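Local coordinates for protein putative polyketide synthase (PDB 5HU7) that probably dehydrates beta-hydroxyacyl intermediates carried on an acyl carrier protein, as the dehydratase domain of a trans-acyltransferase polyketide synthase, at residues D10-P14 and E204-F208; E108-Y114 and V126-V132. One frame throughout, in Å; residues are numbered along the deposited sequence.

Contact 1: residues D10-P14 and E204-F208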
ATOM      1  N   ASP A  10      -0.854  10.555  -4.236  1.00115.65           N
ATOM      2  CA  ASP A  10      -0.446   9.327  -3.557  1.00113.80           C
ATOM      3  C   ASP A  10      -1.354   8.153  -4.003  1.00110.92           C
ATOM      4  O   ASP A  10      -2.177   7.661  -3.235  1.00109.81           O
ATOM      5  CB  ASP A  10      -0.484   9.552  -2.039  1.00118.55           C
ATOM      6  CG  ASP A  10       0.373   8.586  -1.250  1.00135.40           C
ATOM      7  OD1 ASP A  10       0.053   7.374  -1.242  1.00133.36           O
ATOM      8  OD2 ASP A  10       1.338   9.051  -0.598  1.00147.00           O
ATOM      9  N   ILE A  11      -1.185   7.715  -5.261  1.00102.99           N
ATOM     10  CA  ILE A  11      -1.963   6.635  -5.909  1.00 96.46           C
ATOM     11  C   ILE A  11      -1.003   5.712  -6.680  1.00 92.73           C
ATOM     12  O   ILE A  11      -0.176   6.202  -7.445  1.00 94.65           O
ATOM     13  CB  ILE A  11      -3.075   7.303  -6.786  1.00 99.02           C
ATOM     14  CG1 ILE A  11      -3.950   8.221  -5.895  1.00100.09           C
ATOM     15  CG2 ILE A  11      -3.930   6.304  -7.575  1.00 97.38           C
ATOM     16  CD1 ILE A  11      -4.657   7.520  -4.713  1.00116.20           C
ATOM     17  N   LEU A  12      -1.106   4.383  -6.488  1.00 81.07           N
ATOM     18  CA  LEU A  12      -0.193   3.445  -7.154  1.00 77.48           C
ATOM     19  C   LEU A  12      -0.442   3.362  -8.657  1.00 81.05           C
ATOM     20  O   LEU A  12       0.497   3.251  -9.443  1.00 82.28           O
ATOM     21  CB  LEU A  12      -0.303   2.024  -6.559  1.00 74.09           C
ATOM     22  CG  LEU A  12      -0.091   1.863  -5.051  1.00 77.62           C
ATOM     23  CD1 LEU A  12      -0.530   0.492  -4.586  1.00 74.49           C
ATOM     24  CD2 LEU A  12       1.347   2.109  -4.675  1.00 77.51           C
ATOM     25  N   HIS A  13      -1.713   3.373  -9.052  1.00 75.03           N
ATOM     26  CA  HIS A  13      -2.122   3.210 -10.433  1.00 71.34           C
ATOM     27  C   HIS A  13      -3.543   3.794 -10.572  1.00 74.78           C
ATOM     28  O   HIS A  13      -4.272   3.807  -9.574  1.00 73.80           O
ATOM     29  CB  HIS A  13      -2.086   1.692 -10.712  1.00 68.44           C
ATOM     30  CG  HIS A  13      -2.606   1.245 -12.037  1.00 67.90           C
ATOM     31  ND1 HIS A  13      -3.971   1.101 -12.265  1.00 66.88           N
ATOM     32  CD2 HIS A  13      -1.937   0.886 -13.150  1.00 67.52           C
ATOM     33  CE1 HIS A  13      -4.080   0.689 -13.515  1.00 64.70           C
ATOM     34  NE2 HIS A  13      -2.882   0.561 -14.095  1.00 65.53           N
ATOM     35  N   PRO A  14      -3.999   4.251 -11.766  1.00 72.58           N
ATOM     36  CA  PRO A  14      -5.372   4.792 -11.868  1.00 71.93           C
ATOM     37  C   PRO A  14      -6.478   3.898 -11.287  1.00 71.46           C
ATOM     38  O   PRO A  14      -7.456   4.396 -10.747  1.00 68.79           O
ATOM     39  CB  PRO A  14      -5.541   4.986 -13.383  1.00 73.52           C
ATOM     40  CG  PRO A  14      -4.174   5.257 -13.859  1.00 78.93           C
ATOM     41  CD  PRO A  14      -3.304   4.337 -13.070  1.00 73.96           C
ATOM     42  N   GLU A 204       1.779   5.693 -19.071  1.00109.68           N
ATOM     43  CA  GLU A 204       2.944   4.964 -18.560  1.00110.15           C
ATOM     44  C   GLU A 204       2.524   3.879 -17.561  1.00109.52           C
ATOM     45  O   GLU A 204       3.190   2.854 -17.526  1.00109.41           O
ATOM     46  CB  GLU A 204       3.953   5.923 -17.890  1.00115.80           C
ATOM     47  CG  GLU A 204       5.257   5.269 -17.440  1.00131.35           C
ATOM     48  CD  GLU A 204       5.368   4.947 -15.961  1.00146.95           C
ATOM     49  OE1 GLU A 204       5.171   5.863 -15.130  1.00144.39           O
ATOM     50  OE2 GLU A 204       5.715   3.790 -15.635  1.00133.87           O
ATOM     51  N   GLN A 205       1.445   4.083 -16.751  1.00101.95           N
ATOM     52  CA  GLN A 205       0.978   3.061 -15.792  1.00 97.94           C
ATOM     53  C   GLN A 205       0.049   2.011 -16.438  1.00 92.53           C
ATOM     54  O   GLN A 205      -0.037   0.890 -15.947  1.00 90.36           O
ATOM     55  CB  GLN A 205       0.279   3.730 -14.593  1.00100.34           C
ATOM     56  CG  GLN A 205       1.250   4.471 -13.674  1.00117.19           C
ATOM     57  CD  GLN A 205       0.549   5.410 -12.723  1.00141.39           C
ATOM     58  OE1 GLN A 205      -0.276   6.236 -13.126  1.00134.10           O
ATOM     59  NE2 GLN A 205       0.915   5.373 -11.449  1.00142.47           N
ATOM     60  N   LEU A 206      -0.549   2.339 -17.587  1.00 85.35           N
ATOM     61  CA  LEU A 206      -1.479   1.469 -18.292  1.00 81.51           C
ATOM     62  C   LEU A 206      -0.876   0.536 -19.341  1.00 85.12           C
ATOM     63  O   LEU A 206       0.208   0.770 -19.860  1.00 88.81           O
ATOM     64  CB  LEU A 206      -2.534   2.347 -18.961  1.00 81.25           C
ATOM     65  CG  LEU A 206      -3.272   3.325 -18.020  1.00 86.31           C
ATOM     66  CD1 LEU A 206      -4.431   4.030 -18.740  1.00 85.57           C
ATOM     67  CD2 LEU A 206      -3.724   2.616 -16.742  1.00 87.74           C
ATOM     68  N   VAL A 207      -1.558  -0.574 -19.566  1.00 76.75           N
ATOM     69  CA  VAL A 207      -1.295  -1.517 -20.638  1.00 75.38           C
ATOM     70  C   VAL A 207      -2.512  -1.407 -21.590  1.00 77.53           C
ATOM     71  O   VAL A 207      -2.343  -1.138 -22.782  1.00 78.87           O
ATOM     72  CB  VAL A 207      -1.039  -2.957 -20.112  1.00 78.99           C
ATOM     73  CG1 VAL A 207      -1.137  -4.001 -21.225  1.00 77.80           C
ATOM     74  CG2 VAL A 207       0.327  -3.033 -19.433  1.00 80.28           C
ATOM     75  N   PHE A 208      -3.737  -1.566 -21.017  1.00 69.64           N
ATOM     76  CA  PHE A 208      -5.003  -1.438 -21.722  1.00 68.39           C
ATOM     77  C   PHE A 208      -5.446  -0.001 -21.695  1.00 74.87           C
ATOM     78  O   PHE A 208      -5.562   0.589 -20.614  1.00 75.35           O
ATOM     79  CB  PHE A 208      -6.101  -2.256 -21.065  1.00 68.13           C
ATOM     80  CG  PHE A 208      -5.909  -3.748 -21.127  1.00 67.33           C
ATOM     81  CD1 PHE A 208      -6.287  -4.464 -22.251  1.00 69.52           C
ATOM     82  CD2 PHE A 208      -5.428  -4.446 -20.037  1.00 66.85           C
ATOM     83  CE1 PHE A 208      -6.136  -5.834 -22.291  1.00 68.86           C
ATOM     84  CE2 PHE A 208      -5.245  -5.819 -20.094  1.00 68.09           C
ATOM     85  CZ  PHE A 208      -5.603  -6.499 -21.213  1.00 66.07           C
TER
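The imidazole of His13 overlaps the backbone of Gln205, whose carbonyl oxygen sits at the edge of the ring, near its plane, with CD2 of His13 3.4 Å from O of Gln205. With CG anti to the backbone N (chi1 174°), the ring reaches over to this second loop, where CD2 of Leu206 approaches it obliquely and lies 3.5 Å from NE2 of His13. Pro14 follows directly: its CD stands 3.3 Å above one face of the His13 ring, offset toward the rim, while its CG meets CD2 of Leu206 at 3.9 Å. The Gln205 side chain runs back alongside His13 in the opposite sense, its amide turned 48° from the imidazole plane. That extended chain brings NE2 of Gln205 to 2.9 Å from O of Leu12, and its other branch, OE1, to 3.6 Å from CD of Pro14. Were Gln205 shortened to an alanine, the Leu12 carbonyl would probably lose this nearby amide nitrogen, and a gap would be likely to open beside the proline ring.

The rotation of the imidazole is set by bonds at both nitrogens, ND1 with the backbone N of Leu15 and NE2 with the carboxylate of Glu57. The other oxygen of Glu57 is hydrogen-bonded to the backbone N of both Val207 and Phe208, so one acid of helix 52-65 ties the two loops to a common point. His13 and Pro14 begin the His-Pro-Leu-Leu sequence familiar from polyketide synthase dehydratases, and the loop 204-208 leads toward helix 212-227. The contact thus illustrates how an N-terminal segment can be joined to the second half of the chain across the central helix of the first half, in keeping with the double-hotdog fold of this family.

Contact 2: residues E108-Y114 and V126-V132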
ATOM      1  N   GLU A 108       1.903 -19.924  -9.914  1.00 56.09           N
ATOM      2  CA  GLU A 108       0.605 -19.399 -10.251  1.00 57.22           C
ATOM      3  C   GLU A 108      -0.113 -18.738  -9.070  1.00 59.04           C
ATOM      4  O   GLU A 108      -0.062 -19.211  -7.938  1.00 57.55           O
ATOM      5  CB  GLU A 108      -0.218 -20.525 -10.887  1.00 59.63           C
ATOM      6  CG  GLU A 108      -1.646 -20.150 -11.241  1.00 74.98           C
ATOM      7  CD  GLU A 108      -2.238 -21.139 -12.225  1.00 96.83           C
ATOM      8  OE1 GLU A 108      -2.038 -22.353 -11.986  1.00 77.59           O
ATOM      9  OE2 GLU A 108      -2.801 -20.712 -13.267  1.00 88.28           O
ATOM     10  N   LEU A 109      -0.726 -17.584  -9.341  1.00 55.50           N
ATOM     11  CA  LEU A 109      -1.455 -16.826  -8.347  1.00 55.09           C
ATOM     12  C   LEU A 109      -2.890 -16.766  -8.752  1.00 55.74           C
ATOM     13  O   LEU A 109      -3.180 -16.794  -9.931  1.00 52.98           O
ATOM     14  CB  LEU A 109      -0.965 -15.393  -8.318  1.00 55.93           C
ATOM     15  CG  LEU A 109       0.453 -15.181  -7.970  1.00 63.86           C
ATOM     16  CD1 LEU A 109       0.925 -13.844  -8.476  1.00 65.58           C
ATOM     17  CD2 LEU A 109       0.669 -15.360  -6.477  1.00 66.27           C
ATOM     18  N   ALA A 110      -3.771 -16.551  -7.780  1.00 52.84           N
ATOM     19  CA  ALA A 110      -5.185 -16.328  -8.030  1.00 50.72           C
ATOM     20  C   ALA A 110      -5.515 -14.906  -7.641  1.00 54.92           C
ATOM     21  O   ALA A 110      -4.900 -14.330  -6.745  1.00 53.10           O
ATOM     22  CB  ALA A 110      -6.007 -17.306  -7.224  1.00 51.57           C
ATOM     23  N   TYR A 111      -6.461 -14.305  -8.338  1.00 54.45           N
ATOM     24  CA  TYR A 111      -6.911 -12.972  -7.942  1.00 53.24           C
ATOM     25  C   TYR A 111      -8.411 -12.914  -7.873  1.00 55.37           C
ATOM     26  O   TYR A 111      -9.098 -13.691  -8.529  1.00 52.18           O
ATOM     27  CB  TYR A 111      -6.360 -11.861  -8.843  1.00 54.32           C
ATOM     28  CG  TYR A 111      -7.042 -11.734 -10.181  1.00 53.14           C
ATOM     29  CD1 TYR A 111      -8.202 -10.997 -10.321  1.00 54.59           C
ATOM     30  CD2 TYR A 111      -6.526 -12.356 -11.309  1.00 54.28           C
ATOM     31  CE1 TYR A 111      -8.905 -10.979 -11.522  1.00 54.43           C
ATOM     32  CE2 TYR A 111      -7.204 -12.323 -12.531  1.00 55.73           C
ATOM     33  CZ  TYR A 111      -8.373 -11.603 -12.643  1.00 61.25           C
ATOM     34  OH  TYR A 111      -9.008 -11.573 -13.854  1.00 69.34           O
ATOM     35  N   LYS A 112      -8.924 -11.976  -7.079  1.00 55.31           N
ATOM     36  CA  LYS A 112     -10.353 -11.708  -6.983  1.00 53.83           C
ATOM     37  C   LYS A 112     -10.569 -10.241  -6.870  1.00 54.64           C
ATOM     38  O   LYS A 112      -9.963  -9.608  -6.021  1.00 55.05           O
ATOM     39  CB  LYS A 112     -10.997 -12.341  -5.761  1.00 57.24           C
ATOM     40  CG  LYS A 112     -11.020 -13.835  -5.758  1.00 71.41           C
ATOM     41  CD  LYS A 112     -12.150 -14.370  -4.860  1.00 83.25           C
ATOM     42  CE  LYS A 112     -11.677 -15.175  -3.689  1.00 83.98           C
ATOM     43  NZ  LYS A 112     -11.349 -16.551  -4.068  1.00 68.66           N
ATOM     44  N   ILE A 113     -11.527  -9.723  -7.617  1.00 51.37           N
ATOM     45  CA  ILE A 113     -11.931  -8.330  -7.551  1.00 49.66           C
ATOM     46  C   ILE A 113     -13.258  -8.409  -6.842  1.00 54.95           C
ATOM     47  O   ILE A 113     -14.133  -9.147  -7.268  1.00 57.19           O
ATOM     48  CB  ILE A 113     -12.004  -7.644  -8.924  1.00 51.08           C
ATOM     49  CG1 ILE A 113     -10.600  -7.537  -9.537  1.00 50.43           C
ATOM     50  CG2 ILE A 113     -12.640  -6.258  -8.809  1.00 51.83           C
ATOM     51  CD1 ILE A 113     -10.530  -7.154 -11.083  1.00 55.03           C
ATOM     52  N   TYR A 114     -13.408  -7.697  -5.747  1.00 52.90           N
ATOM     53  CA  TYR A 114     -14.628  -7.802  -4.960  1.00 55.67           C
ATOM     54  C   TYR A 114     -14.932  -6.516  -4.223  1.00 59.82           C
ATOM     55  O   TYR A 114     -14.055  -5.683  -4.055  1.00 58.66           O
ATOM     56  CB  TYR A 114     -14.489  -8.996  -3.971  1.00 58.09           C
ATOM     57  CG  TYR A 114     -13.463  -8.789  -2.885  1.00 56.74           C
ATOM     58  CD1 TYR A 114     -12.153  -9.205  -3.044  1.00 57.12           C
ATOM     59  CD2 TYR A 114     -13.825  -8.235  -1.663  1.00 58.20           C
ATOM     60  CE1 TYR A 114     -11.204  -9.017  -2.036  1.00 56.89           C
ATOM     61  CE2 TYR A 114     -12.893  -8.066  -0.639  1.00 59.54           C
ATOM     62  CZ  TYR A 114     -11.584  -8.454  -0.827  1.00 66.02           C
ATOM     63  OH  TYR A 114     -10.680  -8.250   0.189  1.00 68.82           O
ATOM     64  N   VAL A 126     -17.913 -11.088  -5.114  1.00 61.12           N
ATOM     65  CA  VAL A 126     -16.786 -11.269  -6.042  1.00 57.44           C
ATOM     66  C   VAL A 126     -17.297 -11.009  -7.442  1.00 61.34           C
ATOM     67  O   VAL A 126     -18.191 -11.704  -7.929  1.00 63.07           O
ATOM     68  CB  VAL A 126     -16.132 -12.672  -5.938  1.00 58.74           C
ATOM     69  CG1 VAL A 126     -15.047 -12.851  -7.007  1.00 55.70           C
ATOM     70  CG2 VAL A 126     -15.556 -12.883  -4.542  1.00 58.89           C
ATOM     71  N   HIS A 127     -16.733 -10.011  -8.092  1.00 55.86           N
ATOM     72  CA  HIS A 127     -17.147  -9.607  -9.422  1.00 54.74           C
ATOM     73  C   HIS A 127     -16.322 -10.288 -10.475  1.00 58.12           C
ATOM     74  O   HIS A 127     -16.861 -10.648 -11.492  1.00 58.78           O
ATOM     75  CB  HIS A 127     -17.026  -8.066  -9.587  1.00 55.25           C
ATOM     76  CG  HIS A 127     -17.737  -7.280  -8.527  1.00 59.58           C
ATOM     77  ND1 HIS A 127     -19.097  -7.390  -8.340  1.00 62.58           N
ATOM     78  CD2 HIS A 127     -17.236  -6.457  -7.577  1.00 61.42           C
ATOM     79  CE1 HIS A 127     -19.386  -6.616  -7.299  1.00 62.73           C
ATOM     80  NE2 HIS A 127     -18.297  -6.039  -6.807  1.00 62.31           N
ATOM     81  N   SER A 128     -15.020 -10.431 -10.261  1.00 54.18           N
ATOM     82  CA  SER A 128     -14.125 -11.024 -11.238  1.00 53.73           C
ATOM     83  C   SER A 128     -13.020 -11.841 -10.551  1.00 54.96           C
ATOM     84  O   SER A 128     -12.626 -11.510  -9.451  1.00 53.64           O
ATOM     85  CB  SER A 128     -13.504  -9.918 -12.093  1.00 55.71           C
ATOM     86  OG  SER A 128     -12.783 -10.428 -13.201  1.00 63.34           O
ATOM     87  N   HIS A 129     -12.581 -12.921 -11.177  1.00 50.92           N
ATOM     88  CA  HIS A 129     -11.481 -13.735 -10.682  1.00 51.44           C
ATOM     89  C   HIS A 129     -10.744 -14.387 -11.849  1.00 54.96           C
ATOM     90  O   HIS A 129     -11.286 -14.504 -12.947  1.00 54.04           O
ATOM     91  CB  HIS A 129     -11.951 -14.781  -9.646  1.00 52.91           C
ATOM     92  CG  HIS A 129     -12.946 -15.757 -10.174  1.00 57.80           C
ATOM     93  ND1 HIS A 129     -14.283 -15.522  -9.970  1.00 61.59           N
ATOM     94  CD2 HIS A 129     -12.826 -16.863 -10.936  1.00 60.40           C
ATOM     95  CE1 HIS A 129     -14.933 -16.483 -10.602  1.00 61.78           C
ATOM     96  NE2 HIS A 129     -14.110 -17.266 -11.246  1.00 61.40           N
ATOM     97  N   GLY A 130      -9.516 -14.781 -11.604  1.00 51.53           N
ATOM     98  CA  GLY A 130      -8.694 -15.435 -12.597  1.00 50.24           C
ATOM     99  C   GLY A 130      -7.354 -15.850 -12.054  1.00 52.43           C
ATOM    100  O   GLY A 130      -7.040 -15.574 -10.898  1.00 49.11           O
ATOM    101  N   MET A 131      -6.587 -16.565 -12.865  1.00 53.00           N
ATOM    102  CA  MET A 131      -5.255 -17.044 -12.503  1.00 54.77           C
ATOM    103  C   MET A 131      -4.232 -16.244 -13.249  1.00 57.56           C
ATOM    104  O   MET A 131      -4.513 -15.807 -14.365  1.00 56.34           O
ATOM    105  CB  MET A 131      -5.100 -18.517 -12.872  1.00 59.09           C
ATOM    106  CG  MET A 131      -6.160 -19.416 -12.252  1.00 66.59           C
ATOM    107  SD  MET A 131      -5.975 -19.556 -10.469  1.00 76.07           S
ATOM    108  CE  MET A 131      -7.667 -19.307  -9.923  1.00 73.99           C
ATOM    109  N   VAL A 132      -3.046 -16.068 -12.653  1.00 54.39           N
ATOM    110  CA  VAL A 132      -1.930 -15.350 -13.273  1.00 53.95           C
ATOM    111  C   VAL A 132      -0.592 -16.060 -13.132  1.00 55.86           C
ATOM    112  O   VAL A 132      -0.286 -16.559 -12.066  1.00 55.68           O
ATOM    113  CB  VAL A 132      -1.838 -13.901 -12.764  1.00 59.14           C
ATOM    114  CG1 VAL A 132      -0.625 -13.180 -13.362  1.00 59.93           C
ATOM    115  CG2 VAL A 132      -3.118 -13.165 -13.090  1.00 58.66           C
TER
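Strands 108-114 and 126-132 run antiparallel as the arms of a beta hairpin, their axes 4.6 Å apart at closest approach and their directions 161° apart, with hydrogen-bonded pairs at Leu109-Val132, Tyr111-Gly130 and Ile113-Ser128. A classic beta bulge shifts the register: O of Ile113 accepts a bond of 2.9 Å from N of His127 and a weak one of 3.4 Å from N of Ser128.

On one face of the pair the Tyr111 ring covers the backbone of the opposite strand. Its CG lies between the backbone N and carbonyl carbon (chi1 77°), which folds the ring across the neighbouring strand, and N of Gly130 sits 3.4 Å from the plane of that Tyr111 ring, toward its rim. The lack of a side chain on Gly130 makes room for this, since a beta carbon there would lie 2.8 Å from CE2 of Tyr111. CG2 of Val132 adds an apolar contact 3.9 Å from CD2 of Tyr111. The phenol OH is buried with no modelled polar partner, whereas the nearby hydroxyl of Ser128 is hydrogen-bonded to Thr84.

On the reverse face, CE of Met131 packs 3.7 Å from CB of Ala110. The Lys112 chain, bent near its end, lays CD 3.7 Å from CG2 of Val126, and its ammonium makes a cation-pi contact with Tyr102.

Tyr111, Ile113, Ser128 and Val132 all touch helix 52-65, while strands 95-105 and 76-84 bond to the outer edges of the pair. An antiparallel sheet packed against a long helix in this way is the hallmark of the hotdog fold.

Contacts 1 and 2 do not touch: their centres are 19 Å apart and their nearest atoms about 9 Å. Helix 52-65 relates them. Contact 2 packs the inner face of its hairpin on Tyr55, Ala59 and Val63, whereas the loops of contact 1 gather at Glu57, Arg60 and Ala61 of the same helix. In sequence, the hairpin falls entirely between 10-14 and 204-208, so a local pairing within the first hotdog is framed by a long-range one that brings in the second. In related dehydratases the active site lies between the two hotdogs, and 204-208 leads toward helix 212-227, whose counterpart in relatives contributes a catalytic acid.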